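Local coordinates for interferon-activable protein 202 (PDB 4L5R) that binds double-stranded DNA without sequence specificity through this first HIN-200 domain and restrains AIM2 inflammasome activation, probably by sequestering cytoplasmic DNA, at residues P16-V21 with F67-K72; K139-K144 with V154-E159; F174-R179 with N191-K196. All blocks are in the same frame, centred on the assembly; numbering follows the deposited sequence.

Contact 1 (P16-V21 with F67-K72); sequences PMTVMV and FITISK
Met17 and Ile70 form one hydrogen-bonded antiparallel pair, and Val19 and Ile68 form the next. The strand axes run 143° apart, so the two strands twist strongly against each other. Met17 N gives its hydrogen to Ile70 O at 2.8 Å, and Ile70 N returns a bond to Met17 O. Val19 N and Ile68 O, and Ile68 N and Val19 O, complete the ladder. Between these pairs Thr18 faces Thr69, and their OG1 atoms meet in a hydrogen bond of 2.8 Å. Thr69 OG1 also has a weak bond to Gln95. On the same face the Met20 chain lies over the Phe67 ring. Its CB stands above the ring near the rim, 3.9 Å from the centroid, in a CH-pi contact. Met20 CG is anti to the backbone N (chi1 -176°), which carries the chain on across the ring. SD then sits obliquely, 4.4 Å from the Phe67 centroid, as a Met-aromatic contact. Thr18 CG2 comes to the edge of the same ring, and Phe97 meets it edge-to-face. The opposite face carries Met17, Val19, Ile68 and Ile70. Val19 CG2 touches Ile68 CG1 at 3.7 Å. At the end of the pairing Val21 CG2 also meets Ile68 CD1. This is antiparallel pairing of strands 17-30 and 67-76 in one of the two OB folds of the HIN-200 domain.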
loop_
_atom_site.group_PDB
_atom_site.type_symbol
_atom_site.label_atom_id
_atom_site.label_comp_id
_atom_site.label_asym_id
_atom_site.label_seq_id
_atom_site.Cartn_x
_atom_site.Cartn_y
_atom_site.Cartn_z
ATOM N N PRO A 16 -18.224 -5.776 -11.727
ATOM C CA PRO A 16 -17.828 -6.480 -10.501
ATOM C C PRO A 16 -16.580 -7.349 -10.667
ATOM O O PRO A 16 -16.398 -8.025 -11.678
ATOM C CB PRO A 16 -19.050 -7.347 -10.168
ATOM C CG PRO A 16 -19.924 -7.314 -11.379
ATOM C CD PRO A 16 -19.624 -6.054 -12.106
ATOM N N MET A 17 -15.716 -7.305 -9.662
ATOM C CA MET A 17 -14.576 -8.201 -9.579
ATOM C C MET A 17 -14.525 -8.846 -8.199
ATOM O O MET A 17 -14.575 -8.153 -7.170
ATOM C CB MET A 17 -13.259 -7.451 -9.834
ATOM C CG MET A 17 -12.061 -8.386 -9.852
ATOM S SD MET A 17 -10.495 -7.599 -10.329
ATOM C CE MET A 17 -10.266 -6.416 -9.021
ATOM N N THR A 18 -14.400 -10.169 -8.172
ATOM C CA THR A 18 -14.283 -10.878 -6.903
ATOM C C THR A 18 -12.815 -11.091 -6.522
ATOM O O THR A 18 -12.024 -11.582 -7.324
ATOM C CB THR A 18 -15.006 -12.219 -6.963
ATOM O OG1 THR A 18 -16.402 -11.981 -7.154
ATOM C CG2 THR A 18 -14.823 -12.994 -5.668
ATOM N N VAL A 19 -12.463 -10.713 -5.298
ATOM C CA VAL A 19 -11.096 -10.885 -4.799
ATOM C C VAL A 19 -11.073 -11.589 -3.440
ATOM O O VAL A 19 -12.065 -11.593 -2.699
ATOM C CB VAL A 19 -10.365 -9.530 -4.668
ATOM C CG1 VAL A 19 -10.413 -8.763 -5.991
ATOM C CG2 VAL A 19 -10.953 -8.694 -3.520
ATOM N N MET A 20 -9.930 -12.170 -3.101
ATOM C CA MET A 20 -9.759 -12.718 -1.771
ATOM C C MET A 20 -8.881 -11.758 -0.983
ATOM O O MET A 20 -7.817 -11.366 -1.445
ATOM C CB MET A 20 -9.116 -14.108 -1.801
ATOM C CG MET A 20 -9.024 -14.713 -0.399
ATOM S SD MET A 20 -8.167 -16.294 -0.292
ATOM C CE MET A 20 -6.488 -15.820 -0.633
ATOM N N VAL A 21 -9.330 -11.367 0.197
ATOM C CA VAL A 21 -8.532 -10.463 1.009
ATOM C C VAL A 21 -7.331 -11.186 1.621
ATOM O O VAL A 21 -7.473 -12.251 2.230
ATOM C CB VAL A 21 -9.370 -9.832 2.122
ATOM C CG1 VAL A 21 -8.493 -8.907 2.977
ATOM C CG2 VAL A 21 -10.566 -9.080 1.510
ATOM N N PHE A 67 -13.667 -13.745 0.804
ATOM C CA PHE A 67 -13.878 -13.346 -0.579
ATOM C C PHE A 67 -14.929 -12.255 -0.658
ATOM O O PHE A 67 -16.032 -12.398 -0.117
ATOM C CB PHE A 67 -14.325 -14.541 -1.434
ATOM C CG PHE A 67 -13.219 -15.507 -1.756
ATOM C CD1 PHE A 67 -12.802 -16.441 -0.821
ATOM C CD2 PHE A 67 -12.595 -15.482 -2.997
ATOM C CE1 PHE A 67 -11.787 -17.339 -1.118
ATOM C CE2 PHE A 67 -11.572 -16.377 -3.300
ATOM C CZ PHE A 67 -11.167 -17.302 -2.355
ATOM N N ILE A 68 -14.596 -11.178 -1.354
ATOM C CA ILE A 68 -15.507 -10.059 -1.517
ATOM C C ILE A 68 -15.589 -9.657 -2.978
ATOM O O ILE A 68 -14.660 -9.886 -3.760
ATOM C CB ILE A 68 -15.094 -8.849 -0.654
ATOM C CG1 ILE A 68 -13.675 -8.376 -1.010
ATOM C CG2 ILE A 68 -15.188 -9.203 0.833
ATOM C CD1 ILE A 68 -13.250 -7.093 -0.264
ATOM N N THR A 69 -16.722 -9.078 -3.350
ATOM C CA THR A 69 -16.960 -8.680 -4.729
ATOM C C THR A 69 -17.074 -7.169 -4.779
ATOM O O THR A 69 -17.916 -6.572 -4.096
ATOM C CB THR A 69 -18.241 -9.318 -5.283
ATOM O OG1 THR A 69 -18.085 -10.742 -5.325
ATOM C CG2 THR A 69 -18.526 -8.813 -6.687
ATOM N N ILE A 70 -16.221 -6.551 -5.586
ATOM C CA ILE A 70 -16.117 -5.103 -5.613
ATOM C C ILE A 70 -16.500 -4.557 -6.977
ATOM O O ILE A 70 -16.120 -5.119 -8.010
ATOM C CB ILE A 70 -14.674 -4.653 -5.297
ATOM C CG1 ILE A 70 -14.220 -5.216 -3.946
ATOM C CG2 ILE A 70 -14.588 -3.139 -5.293
ATOM C CD1 ILE A 70 -12.728 -5.032 -3.674
ATOM N N SER A 71 -17.249 -3.457 -6.978
ATOM C CA SER A 71 -17.609 -2.784 -8.216
ATOM C C SER A 71 -17.654 -1.278 -7.996
ATOM O O SER A 71 -17.824 -0.810 -6.861
ATOM C CB SER A 71 -18.971 -3.286 -8.721
ATOM O OG SER A 71 -19.958 -3.136 -7.721
ATOM N N LYS A 72 -17.524 -0.529 -9.089
ATOM C CA LYS A 72 -17.441 0.922 -9.040
ATOM C C LYS A 72 -16.260 1.347 -8.154
ATOM O O LYS A 72 -16.357 2.254 -7.326
ATOM C CB LYS A 72 -18.769 1.533 -8.583
ATOM C CG LYS A 72 -19.926 1.248 -9.546
ATOM C CD LYS A 72 -21.254 1.782 -9.015
ATOM C CE LYS A 72 -21.315 3.303 -9.096
ATOM N NZ LYS A 72 -22.174 3.890 -8.019
#

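Contact 2 (K139-K144 with V154-E159); sequences KSITFK and VVWDKE. Unlike the reference sequence in segment 154-159: Glu159 (reference Lys). With nucleotides of chain C.
Ile141 and Trp156 pair through two backbone hydrogen bonds, and Phe143 and Val154 do the same. Ile141 N reaches Trp156 O at 2.9 Å, and Val154 N reaches Phe143 O at 2.8 Å. Thr142 and Val155 form the non-hydrogen-bonded pair between them, where Thr142 CA approaches Val154 O.

The apolar contacts lie on the face of Ile141, Phe143, Val154 and Trp156. Ile141 and Trp156 lie side by side, and Ile141 CG1 is 4.1 Å from CD1 of the Trp156 indole. Lys158 CB covers one face of the indole near its rim, and Trp156 NE1 bonds to Gln160 O. Phe143 CB packs on Val154 CB at 3.9 Å.

The polar contacts to DNA come from the first segment. Lys139 N donates to OP1 of DT8 of chain C at 2.8 Å. Ser140 OG donates to OP2 of the same phosphate and is also bonded to Asn137 ND2. Two donors thus hold one phosphate. Thr142 OG1 donates to OP1 of DG7 of chain C at 2.5 Å, a short bond. Lys139 NZ makes a weak bond of 3.3 Å to OP1 of DT9 of chain C. These bonds take backbone phosphates and no base, as expected for non-specific DNA binding. The arrangement is a beta hairpin of strands 141-146 and 151-156 in an OB fold, whose first strand and the loop before it bind the DNA backbone.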
loop_
_atom_site.group_PDB
_atom_site.type_symbol
_atom_site.label_atom_id
_atom_site.label_comp_id
_atom_site.label_asym_id
_atom_site.label_seq_id
_atom_site.Cartn_x
_atom_site.Cartn_y
_atom_site.Cartn_z
ATOM N N LYS A 139 11.440 17.931 11.190
ATOM C CA LYS A 139 10.396 17.940 10.163
ATOM C C LYS A 139 10.280 16.621 9.398
ATOM O O LYS A 139 9.423 16.471 8.520
ATOM C CB LYS A 139 10.620 19.103 9.186
ATOM C CG LYS A 139 10.665 20.485 9.862
ATOM C CD LYS A 139 9.436 20.708 10.740
ATOM C CE LYS A 139 9.435 22.096 11.383
ATOM N NZ LYS A 139 9.115 23.161 10.394
ATOM N N SER A 140 11.121 15.656 9.743
ATOM C CA SER A 140 11.109 14.377 9.048
ATOM C C SER A 140 11.658 13.261 9.914
ATOM O O SER A 140 12.239 13.506 10.984
ATOM C CB SER A 140 11.953 14.470 7.777
ATOM O OG SER A 140 13.301 14.759 8.089
ATOM N N ILE A 141 11.461 12.031 9.448
ATOM C CA ILE A 141 12.148 10.896 10.001
ATOM C C ILE A 141 12.787 10.250 8.791
ATOM O O ILE A 141 12.120 10.037 7.778
ATOM C CB ILE A 141 11.194 9.905 10.644
ATOM C CG1 ILE A 141 10.351 10.592 11.714
ATOM C CG2 ILE A 141 11.969 8.745 11.244
ATOM C CD1 ILE A 141 9.394 9.650 12.401
ATOM N N THR A 142 14.082 9.984 8.863
ATOM C CA THR A 142 14.741 9.313 7.740
ATOM C C THR A 142 15.312 7.980 8.180
ATOM O O THR A 142 15.592 7.769 9.359
ATOM C CB THR A 142 15.841 10.171 7.133
ATOM O OG1 THR A 142 16.807 10.475 8.142
ATOM C CG2 THR A 142 15.249 11.460 6.573
ATOM N N PHE A 143 15.477 7.073 7.222
ATOM C CA PHE A 143 15.952 5.732 7.516
ATOM C C PHE A 143 16.961 5.383 6.441
ATOM O O PHE A 143 16.860 5.863 5.317
ATOM C CB PHE A 143 14.829 4.697 7.401
ATOM C CG PHE A 143 13.697 4.882 8.371
ATOM C CD1 PHE A 143 12.646 5.732 8.072
ATOM C CD2 PHE A 143 13.668 4.181 9.564
ATOM C CE1 PHE A 143 11.587 5.888 8.945
ATOM C CE2 PHE A 143 12.603 4.338 10.456
ATOM C CZ PHE A 143 11.567 5.190 10.143
ATOM N N LYS A 144 17.931 4.556 6.796
ATOM C CA LYS A 144 18.702 3.846 5.787
ATOM C C LYS A 144 18.235 2.407 5.885
ATOM O O LYS A 144 18.449 1.746 6.913
ATOM C CB LYS A 144 20.198 3.947 6.097
ATOM C CG LYS A 144 21.080 3.194 5.122
ATOM C CD LYS A 144 22.552 3.355 5.521
ATOM C CE LYS A 144 23.470 2.573 4.608
ATOM N NZ LYS A 144 24.908 2.709 5.041
ATOM N N VAL A 154 15.179 6.275 3.072
ATOM C CA VAL A 154 13.742 6.498 3.163
ATOM C C VAL A 154 13.510 7.834 3.852
ATOM O O VAL A 154 14.061 8.089 4.928
ATOM C CB VAL A 154 13.047 5.381 3.961
ATOM C CG1 VAL A 154 11.545 5.659 4.090
ATOM C CG2 VAL A 154 13.285 4.011 3.269
ATOM N N VAL A 155 12.716 8.685 3.210
ATOM C CA VAL A 155 12.345 9.988 3.744
ATOM C C VAL A 155 10.858 10.049 4.069
ATOM O O VAL A 155 10.011 9.988 3.171
ATOM C CB VAL A 155 12.731 11.130 2.764
ATOM C CG1 VAL A 155 12.245 12.488 3.286
ATOM C CG2 VAL A 155 14.268 11.159 2.548
ATOM N N TRP A 156 10.555 10.166 5.361
ATOM C CA TRP A 156 9.190 10.348 5.852
ATOM C C TRP A 156 9.009 11.822 6.210
ATOM O O TRP A 156 9.628 12.338 7.158
ATOM C CB TRP A 156 8.946 9.428 7.055
ATOM C CG TRP A 156 7.641 9.638 7.780
ATOM C CD1 TRP A 156 7.438 10.400 8.903
ATOM C CD2 TRP A 156 6.364 9.062 7.452
ATOM N NE1 TRP A 156 6.123 10.331 9.288
ATOM C CE2 TRP A 156 5.440 9.524 8.409
ATOM C CE3 TRP A 156 5.915 8.208 6.441
ATOM C CZ2 TRP A 156 4.100 9.153 8.390
ATOM C CZ3 TRP A 156 4.563 7.847 6.415
ATOM C CH2 TRP A 156 3.678 8.319 7.385
ATOM N N ASP A 157 8.172 12.489 5.415
ATOM C CA ASP A 157 8.069 13.943 5.355
ATOM C C ASP A 157 6.820 14.451 6.052
ATOM O O ASP A 157 6.642 15.658 6.210
ATOM C CB ASP A 157 7.984 14.365 3.885
ATOM C CG ASP A 157 8.995 15.419 3.520
ATOM O OD1 ASP A 157 10.011 15.530 4.232
ATOM O OD2 ASP A 157 8.777 16.128 2.513
ATOM N N LYS A 158 5.928 13.535 6.425
ATOM C CA LYS A 158 4.695 13.923 7.090
ATOM C C LYS A 158 5.030 14.501 8.463
ATOM O O LYS A 158 5.838 13.936 9.205
ATOM C CB LYS A 158 3.743 12.731 7.212
ATOM C CG LYS A 158 3.183 12.227 5.872
ATOM C CD LYS A 158 2.182 11.079 6.078
ATOM C CE LYS A 158 1.405 10.767 4.808
ATOM N NZ LYS A 158 0.336 9.699 4.998
ATOM N N GLU A 159 4.432 15.644 8.784
ATOM C CA GLU A 159 4.606 16.238 10.103
ATOM C C GLU A 159 3.809 15.398 11.086
ATOM O O GLU A 159 2.653 15.697 11.388
ATOM C CB GLU A 159 4.133 17.694 10.122
ATOM P P DT C 8 14.471 18.260 8.883
ATOM O OP1 DT C 8 13.945 18.569 10.231
ATOM O OP2 DT C 8 13.783 17.232 8.049
ATOM O "O5'" DT C 8 14.537 19.618 8.055
ATOM C "C5'" DT C 8 15.132 20.762 8.639
ATOM C "C4'" DT C 8 14.943 21.947 7.715
ATOM O "O4'" DT C 8 15.795 21.781 6.561
ATOM C "C3'" DT C 8 13.522 22.147 7.189
ATOM O "O3'" DT C 8 13.091 23.430 7.624
ATOM C "C2'" DT C 8 13.629 22.040 5.663
ATOM C "C1'" DT C 8 15.117 22.275 5.423
ATOM N N1 DT C 8 15.748 21.567 4.280
ATOM C C2 DT C 8 16.468 22.321 3.387
ATOM O O2 DT C 8 16.575 23.526 3.483
ATOM N N3 DT C 8 17.049 21.613 2.370
ATOM C C4 DT C 8 16.997 20.250 2.167
ATOM O O4 DT C 8 17.563 19.719 1.214
ATOM C C5 DT C 8 16.230 19.514 3.147
ATOM C C7 DT C 8 16.097 18.022 3.027
ATOM C C6 DT C 8 15.653 20.196 4.150
ATOM P P DG C 7 18.788 13.328 6.842
ATOM O OP1 DG C 7 18.346 12.457 7.951
ATOM O OP2 DG C 7 18.430 12.983 5.439
ATOM O "O5'" DG C 7 18.282 14.800 7.170
ATOM C "C5'" DG C 7 18.701 15.434 8.400
ATOM C "C4'" DG C 7 18.101 16.820 8.499
ATOM O "O4'" DG C 7 18.824 17.710 7.618
ATOM C "C3'" DG C 7 16.623 16.948 8.108
ATOM O "O3'" DG C 7 16.012 17.842 9.038
ATOM C "C2'" DG C 7 16.659 17.502 6.683
ATOM C "C1'" DG C 7 17.928 18.339 6.713
ATOM N N9 DG C 7 18.691 18.413 5.472
ATOM C C8 DG C 7 19.093 17.364 4.678
ATOM N N7 DG C 7 19.794 17.745 3.647
ATOM C C5 DG C 7 19.873 19.124 3.771
ATOM C C6 DG C 7 20.510 20.083 2.950
ATOM O O6 DG C 7 21.160 19.892 1.906
ATOM N N1 DG C 7 20.331 21.374 3.450
ATOM C C2 DG C 7 19.631 21.681 4.599
ATOM N N2 DG C 7 19.551 22.965 4.956
ATOM N N3 DG C 7 19.037 20.792 5.373
ATOM C C4 DG C 7 19.199 19.543 4.896
ATOM P P DT C 9 11.586 23.923 7.350
ATOM O OP1 DT C 9 11.199 24.829 8.452
ATOM O OP2 DT C 9 10.754 22.734 7.045
ATOM O "O5'" DT C 9 11.716 24.775 6.011
ATOM C "C5'" DT C 9 12.724 25.765 5.941
ATOM C "C4'" DT C 9 12.902 26.227 4.509
ATOM O "O4'" DT C 9 13.624 25.235 3.748
ATOM C "C3'" DT C 9 11.605 26.487 3.757
ATOM O "O3'" DT C 9 11.496 27.897 3.616
ATOM C "C2'" DT C 9 11.753 25.741 2.424
ATOM C "C1'" DT C 9 13.228 25.343 2.401
ATOM N N1 DT C 9 13.548 24.026 1.769
ATOM C C2 DT C 9 14.448 24.002 0.731
ATOM O O2 DT C 9 14.986 25.003 0.297
ATOM N N3 DT C 9 14.694 22.757 0.219
ATOM C C4 DT C 9 14.152 21.558 0.629
ATOM O O4 DT C 9 14.448 20.498 0.093
ATOM C C5 DT C 9 13.216 21.649 1.721
ATOM C C7 DT C 9 12.557 20.410 2.254
ATOM C C6 DT C 9 12.967 22.863 2.238
#

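Contact 3 (F174-R179 with N191-K196); sequences FSFHLR and NHSFIK. With nucleotides of chain B.
Ser193 OG donates to Ser175 O at 2.8 Å, approaching from above the carbonyl plane. Ser193 OG also accepts a bond from Gly190 N. Phe174 N gives its hydrogen to Phe194 O at 2.9 Å, and Phe194 N returns a longer bond of 3.1 Å to Phe174 O. One water bridges Ser175 OG, His177 NE2 and His192 N, and Lys52 is a further partner of Ser175 OG. Both segments grip the same DNA strand. His177 ND1 bonds in the ring plane to OP1 of DG7 of chain B at 2.9 Å, and Arg179 NE takes OP2 of that phosphate at 2.8 Å. Asn191 N bonds to OP2 of DG6 of chain B, and Asn191 ND2 reaches OP1 of DT5 of chain B. Three successive phosphates are held in this way.

Outward lies the aromatic packing. The edge of Phe194 points at the face of Phe174 in an offset edge-to-face pair, with centroids 5.7 Å apart and planes at 72°. The Phe174 and Phe194 side chains lie side by side, pointing the same way. Ser193 CB sits over one face of Phe176, 4.1 Å from the ring centroid, while Phe194 O lies at its edge. The chain turns at Ser175, where Ser175 and Phe176 both face Ile125 in a G1 beta bulge. Strand 124-136 flanks this corner, Trp156 of strand 151-156 packs on Phe176, and His39 meets the Phe174 ring.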
loop_
_atom_site.group_PDB
_atom_site.type_symbol
_atom_site.label_atom_id
_atom_site.label_comp_id
_atom_site.label_asym_id
_atom_site.label_seq_id
_atom_site.Cartn_x
_atom_site.Cartn_y
_atom_site.Cartn_z
ATOM N N PHE A 174 4.344 1.224 3.115
ATOM C CA PHE A 174 3.208 1.201 2.207
ATOM C C PHE A 174 3.175 2.487 1.387
ATOM O O PHE A 174 3.174 3.599 1.940
ATOM C CB PHE A 174 1.853 1.070 2.958
ATOM C CG PHE A 174 1.752 -0.142 3.853
ATOM C CD1 PHE A 174 2.506 -0.227 5.019
ATOM C CD2 PHE A 174 0.904 -1.184 3.530
ATOM C CE1 PHE A 174 2.407 -1.332 5.853
ATOM C CE2 PHE A 174 0.798 -2.300 4.352
ATOM C CZ PHE A 174 1.543 -2.372 5.516
ATOM N N SER A 175 3.118 2.319 0.065
ATOM C CA SER A 175 2.878 3.420 -0.873
ATOM C C SER A 175 3.898 4.554 -0.719
ATOM O O SER A 175 3.535 5.726 -0.578
ATOM C CB SER A 175 1.447 3.954 -0.727
ATOM O OG SER A 175 1.132 4.906 -1.734
ATOM N N PHE A 176 5.173 4.202 -0.734
ATOM C CA PHE A 176 6.223 5.208 -0.823
ATOM C C PHE A 176 6.532 5.512 -2.284
ATOM O O PHE A 176 6.253 4.698 -3.151
ATOM C CB PHE A 176 7.470 4.749 -0.066
ATOM C CG PHE A 176 7.447 5.145 1.387
ATOM C CD1 PHE A 176 6.554 4.548 2.262
ATOM C CD2 PHE A 176 8.291 6.133 1.860
ATOM C CE1 PHE A 176 6.500 4.917 3.599
ATOM C CE2 PHE A 176 8.251 6.509 3.202
ATOM C CZ PHE A 176 7.362 5.896 4.068
ATOM N N HIS A 177 7.095 6.683 -2.557
ATOM C CA HIS A 177 7.340 7.087 -3.933
ATOM C C HIS A 177 8.828 7.012 -4.276
ATOM O O HIS A 177 9.658 7.613 -3.594
ATOM C CB HIS A 177 6.815 8.505 -4.159
ATOM C CG HIS A 177 5.343 8.649 -3.901
ATOM N ND1 HIS A 177 4.513 9.360 -4.738
ATOM C CD2 HIS A 177 4.561 8.189 -2.898
ATOM C CE1 HIS A 177 3.276 9.319 -4.271
ATOM N NE2 HIS A 177 3.277 8.613 -3.155
ATOM N N LEU A 178 9.172 6.274 -5.326
ATOM C CA LEU A 178 10.561 6.274 -5.787
ATOM C C LEU A 178 10.907 7.632 -6.398
ATOM O O LEU A 178 10.215 8.102 -7.300
ATOM C CB LEU A 178 10.789 5.175 -6.832
ATOM C CG LEU A 178 12.219 5.134 -7.389
ATOM C CD1 LEU A 178 13.238 4.829 -6.311
ATOM C CD2 LEU A 178 12.318 4.111 -8.541
ATOM N N ARG A 179 11.978 8.256 -5.901
ATOM C CA ARG A 179 12.508 9.481 -6.496
ATOM C C ARG A 179 13.939 9.234 -6.994
ATOM O O ARG A 179 14.676 8.437 -6.424
ATOM C CB ARG A 179 12.464 10.657 -5.499
ATOM C CG ARG A 179 11.033 11.181 -5.239
ATOM C CD ARG A 179 11.026 12.460 -4.391
ATOM N NE ARG A 179 9.659 12.865 -4.063
ATOM C CZ ARG A 179 9.342 13.956 -3.375
ATOM N NH1 ARG A 179 10.297 14.769 -2.943
ATOM N NH2 ARG A 179 8.069 14.238 -3.123
ATOM N N ASN A 191 1.029 11.419 0.072
ATOM C CA ASN A 191 -0.130 11.654 0.932
ATOM C C ASN A 191 -0.650 10.382 1.596
ATOM O O ASN A 191 -1.097 10.437 2.742
ATOM C CB ASN A 191 -1.234 12.450 0.239
ATOM C CG ASN A 191 -1.854 11.701 -0.906
ATOM O OD1 ASN A 191 -1.239 10.794 -1.470
ATOM N ND2 ASN A 191 -3.081 12.073 -1.264
ATOM N N HIS A 192 -0.519 9.238 0.914
ATOM C CA HIS A 192 -1.018 7.962 1.434
ATOM C C HIS A 192 0.001 7.084 2.163
ATOM O O HIS A 192 -0.343 5.993 2.615
ATOM C CB HIS A 192 -1.647 7.118 0.301
ATOM C CG HIS A 192 -2.736 7.813 -0.452
ATOM N ND1 HIS A 192 -2.875 7.703 -1.820
ATOM C CD2 HIS A 192 -3.755 8.607 -0.034
ATOM C CE1 HIS A 192 -3.923 8.403 -2.215
ATOM N NE2 HIS A 192 -4.475 8.962 -1.150
ATOM N N SER A 193 1.255 7.518 2.276
ATOM C CA SER A 193 2.259 6.631 2.847
ATOM C C SER A 193 1.981 6.244 4.294
ATOM O O SER A 193 1.428 7.027 5.078
ATOM C CB SER A 193 3.673 7.230 2.728
ATOM O OG SER A 193 3.933 7.618 1.390
ATOM N N PHE A 194 2.370 5.024 4.629
ATOM C CA PHE A 194 2.185 4.472 5.961
ATOM C C PHE A 194 3.409 3.628 6.287
ATOM O O PHE A 194 3.895 2.845 5.451
ATOM C CB PHE A 194 0.916 3.612 5.987
ATOM C CG PHE A 194 0.550 3.082 7.351
ATOM C CD1 PHE A 194 -0.148 3.885 8.269
ATOM C CD2 PHE A 194 0.840 1.767 7.701
ATOM C CE1 PHE A 194 -0.510 3.379 9.513
ATOM C CE2 PHE A 194 0.476 1.261 8.941
ATOM C CZ PHE A 194 -0.205 2.077 9.852
ATOM N N ILE A 195 3.917 3.795 7.501
ATOM C CA ILE A 195 5.101 3.080 7.908
ATOM C C ILE A 195 4.922 2.453 9.282
ATOM O O ILE A 195 4.405 3.091 10.213
ATOM C CB ILE A 195 6.311 4.033 7.879
ATOM C CG1 ILE A 195 7.578 3.323 8.325
ATOM C CG2 ILE A 195 6.041 5.262 8.743
ATOM C CD1 ILE A 195 8.795 4.213 8.232
ATOM N N LYS A 196 5.334 1.198 9.420
ATOM C CA LYS A 196 5.274 0.552 10.731
ATOM C C LYS A 196 6.312 -0.543 10.928
ATOM O O LYS A 196 6.844 -1.103 9.963
ATOM C CB LYS A 196 3.867 0.013 11.024
ATOM C CG LYS A 196 3.454 -1.183 10.201
ATOM C CD LYS A 196 2.138 -1.756 10.731
ATOM C CE LYS A 196 1.540 -2.785 9.774
ATOM N NZ LYS A 196 0.213 -3.294 10.245
ATOM P P DG B 7 6.703 11.835 -6.412
ATOM O OP1 DG B 7 5.793 10.769 -6.884
ATOM O OP2 DG B 7 7.290 11.772 -5.050
ATOM O "O5'" DG B 7 7.945 11.982 -7.413
ATOM C "C5'" DG B 7 7.710 11.874 -8.817
ATOM C "C4'" DG B 7 8.606 12.840 -9.573
ATOM O "O4'" DG B 7 8.121 14.200 -9.429
ATOM C "C3'" DG B 7 10.067 12.839 -9.135
ATOM O "O3'" DG B 7 10.848 12.792 -10.309
ATOM C "C2'" DG B 7 10.251 14.158 -8.388
ATOM C "C1'" DG B 7 9.213 15.033 -9.073
ATOM N N9 DG B 7 8.716 16.115 -8.227
ATOM C C8 DG B 7 7.995 16.011 -7.061
ATOM N N7 DG B 7 7.696 17.173 -6.538
ATOM C C5 DG B 7 8.249 18.103 -7.412
ATOM C C6 DG B 7 8.250 19.524 -7.383
ATOM O O6 DG B 7 7.741 20.284 -6.542
ATOM N N1 DG B 7 8.932 20.061 -8.474
ATOM C C2 DG B 7 9.535 19.318 -9.465
ATOM N N2 DG B 7 10.155 19.989 -10.442
ATOM N N3 DG B 7 9.533 17.996 -9.507
ATOM C C4 DG B 7 8.880 17.459 -8.453
ATOM P P DG B 6 1.026 12.358 -3.857
ATOM O OP1 DG B 6 0.771 10.973 -4.328
ATOM O OP2 DG B 6 1.247 12.629 -2.419
ATOM O "O5'" DG B 6 2.287 12.932 -4.662
ATOM C "C5'" DG B 6 2.372 12.709 -6.070
ATOM C "C4'" DG B 6 3.512 13.524 -6.643
ATOM O "O4'" DG B 6 3.092 14.912 -6.784
ATOM C "C3'" DG B 6 4.777 13.520 -5.779
ATOM O "O3'" DG B 6 5.935 13.239 -6.566
ATOM C "C2'" DG B 6 4.853 14.961 -5.292
ATOM C "C1'" DG B 6 4.276 15.625 -6.536
ATOM N N9 DG B 6 4.121 17.071 -6.396
ATOM C C8 DG B 6 3.677 17.801 -5.318
ATOM N N7 DG B 6 3.719 19.093 -5.518
ATOM C C5 DG B 6 4.236 19.220 -6.802
ATOM C C6 DG B 6 4.511 20.370 -7.575
ATOM O O6 DG B 6 4.342 21.554 -7.262
ATOM N N1 DG B 6 5.032 20.035 -8.827
ATOM C C2 DG B 6 5.251 18.749 -9.270
ATOM N N2 DG B 6 5.756 18.598 -10.504
ATOM N N3 DG B 6 4.989 17.666 -8.557
ATOM C C4 DG B 6 4.487 17.983 -7.346
ATOM P P DT B 5 -3.418 15.880 -0.839
ATOM O OP1 DT B 5 -4.116 14.634 -0.426
ATOM O OP2 DT B 5 -2.645 16.657 0.160
ATOM O "O5'" DT B 5 -2.407 15.571 -2.043
ATOM C "C5'" DT B 5 -2.893 15.031 -3.261
ATOM C "C4'" DT B 5 -1.789 15.032 -4.299
ATOM O "O4'" DT B 5 -1.597 16.365 -4.831
ATOM C "C3'" DT B 5 -0.424 14.566 -3.789
ATOM O "O3'" DT B 5 -0.191 13.274 -4.364
ATOM C "C2'" DT B 5 0.559 15.630 -4.282
ATOM C "C1'" DT B 5 -0.273 16.392 -5.313
ATOM N N1 DT B 5 0.140 17.807 -5.551
ATOM C C2 DT B 5 0.427 18.178 -6.844
ATOM O O2 DT B 5 0.363 17.415 -7.798
ATOM N N3 DT B 5 0.795 19.488 -6.976
ATOM C C4 DT B 5 0.917 20.457 -6.001
ATOM O O4 DT B 5 1.274 21.605 -6.272
ATOM C C5 DT B 5 0.600 19.998 -4.668
ATOM C C7 DT B 5 0.686 20.944 -3.507
ATOM C C6 DT B 5 0.231 18.714 -4.509
HETATM O O HOH W 1 1.065 8.006 -1.564
#

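Contact 1 is partly buried and lies in one beta sheet. Contacts 2 and 3 are buried contacts that reach the other sheet, with phosphate-binding groups at the DNA surface. The centres of contacts 1 and 2 are about 34 Å apart, on opposite sides of the chain centre. Contacts 2 and 3 touch. Lys158 NZ probably bonds to Asn191 O and Ser193 O, and Phe143 packs on Ile195. Contact 1 combines a threonine pair with aliphatic and sulfur-aromatic packing, about 13 Å from DNA at its nearest atom. Contact 2 binds phosphates of chain C, and contact 3 those of chain B, so together they hold both strands.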